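Local structure of SalCYP truncation (Salinispora tropica, 7ABB) at residues A[182-186]-A[230-234]. The protein is a cytochrome P450 family protein with a mostly helical fold that holds a heme c in its pocket. Residues are numbered along the deposited sequence.
Sequences AFPAL and TVLFL
This is an apolar helix-helix contact, largely buried, between the first turn of helix 182-199 and the C-terminal part of helix 222-235, beside the heme pocket of a cytochrome P450 fold. Both segments are regular alpha-helix, with Leu186 N hydrogen-bonded to Ala182 O (3.0 Å) and Leu234 N to Thr230 O (2.9 Å). The axes of the two short segments come within 11.7 Å, a gap wide enough for long side chains, and their N-to-C directions make 128°, nearer antiparallel than parallel; the closest CA pair is Leu186 CA to Thr230 CA, 7.2 Å. Leu186 (chi1 t, chi2 p) points toward the other helix and has the largest share of the contact. Leu186 CD1 sits over the face of the Phe233 ring, 3.8 Å from the centroid, in a CH-pi contact, while Leu186 CD2 lies 3.5 Å from Phe233 CD2, 3.8 Å from Thr230 CG2 and 4.1 Å from Leu234 CD2. One turn earlier, Phe183 (chi1 t) starts sideways but is long enough to bring CE1 to 3.6 Å from Thr230 CG2 and 4.3 Å from Leu234 CD1. Thr230 suits the interface because its OG1 hydrogen-bonds to Glu226 O within its own helix, leaving the methyl for packing. Trp78 and Met164 also touch Leu234. Contact among methyls and rings implies cohesion through dispersion and the hydrophobic effect.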
# COMPACT_ATOMS: atom_id res chain seq x y z
N ALA A 182 8.66 17.32 9.14
CA ALA A 182 7.65 16.26 9.15
C ALA A 182 8.20 14.98 9.79
O ALA A 182 7.67 14.51 10.80
CB ALA A 182 7.18 15.99 7.72
N PHE A 183 9.26 14.41 9.22
CA PHE A 183 9.79 13.16 9.78
C PHE A 183 10.27 13.32 11.21
O PHE A 183 9.96 12.44 12.04
CB PHE A 183 10.90 12.61 8.88
CG PHE A 183 11.36 11.23 9.27
CD1 PHE A 183 10.52 10.14 9.13
CD2 PHE A 183 12.63 11.03 9.79
CE1 PHE A 183 10.94 8.88 9.50
CE2 PHE A 183 13.05 9.77 10.16
CZ PHE A 183 12.21 8.69 10.02
N PRO A 184 11.02 14.37 11.59
CA PRO A 184 11.34 14.56 13.01
C PRO A 184 10.11 14.56 13.91
O PRO A 184 10.17 14.03 15.03
CB PRO A 184 12.05 15.91 13.02
CG PRO A 184 12.65 16.03 11.67
CD PRO A 184 11.71 15.34 10.73
N ALA A 185 9.01 15.16 13.46
CA ALA A 185 7.79 15.15 14.26
C ALA A 185 7.27 13.73 14.44
O ALA A 185 6.81 13.36 15.52
CB ALA A 185 6.72 16.03 13.59
N LEU A 186 7.32 12.93 13.38
CA LEU A 186 6.93 11.53 13.51
C LEU A 186 7.83 10.80 14.50
O LEU A 186 7.35 10.01 15.32
CB LEU A 186 6.98 10.84 12.14
CG LEU A 186 6.67 9.35 12.15
CD1 LEU A 186 5.28 9.10 12.67
CD2 LEU A 186 6.83 8.77 10.75
N THR A 230 7.48 3.62 13.35
CA THR A 230 7.68 4.51 12.21
C THR A 230 7.30 3.83 10.91
O THR A 230 6.63 4.42 10.06
CB THR A 230 9.14 4.98 12.17
OG1 THR A 230 9.47 5.60 13.42
CG2 THR A 230 9.36 5.99 11.05
N VAL A 231 7.74 2.58 10.72
CA VAL A 231 7.41 1.86 9.49
C VAL A 231 5.91 1.68 9.35
O VAL A 231 5.34 1.85 8.26
CB VAL A 231 8.15 0.50 9.46
CG1 VAL A 231 7.59 -0.39 8.37
CG2 VAL A 231 9.63 0.71 9.27
N LEU A 232 5.23 1.33 10.45
CA LEU A 232 3.79 1.17 10.38
C LEU A 232 3.11 2.45 9.95
O LEU A 232 2.18 2.41 9.14
CB LEU A 232 3.26 0.72 11.74
CG LEU A 232 3.65 -0.72 12.09
CD1 LEU A 232 3.22 -1.05 13.49
CD2 LEU A 232 3.01 -1.72 11.14
N PHE A 233 3.57 3.59 10.45
CA PHE A 233 2.99 4.86 10.03
C PHE A 233 3.24 5.11 8.55
O PHE A 233 2.33 5.50 7.81
CB PHE A 233 3.55 6.01 10.85
CG PHE A 233 2.98 7.35 10.48
CD1 PHE A 233 1.81 7.79 11.06
CD2 PHE A 233 3.62 8.17 9.56
CE1 PHE A 233 1.27 9.03 10.71
CE2 PHE A 233 3.08 9.42 9.22
CZ PHE A 233 1.92 9.83 9.80
N LEU A 234 4.48 4.89 8.11
CA LEU A 234 4.84 5.22 6.73
C LEU A 234 4.21 4.26 5.72
O LEU A 234 3.96 4.66 4.57
CB LEU A 234 6.36 5.22 6.58
CG LEU A 234 7.09 6.35 7.32
CD1 LEU A 234 8.60 6.14 7.21
CD2 LEU A 234 6.72 7.71 6.79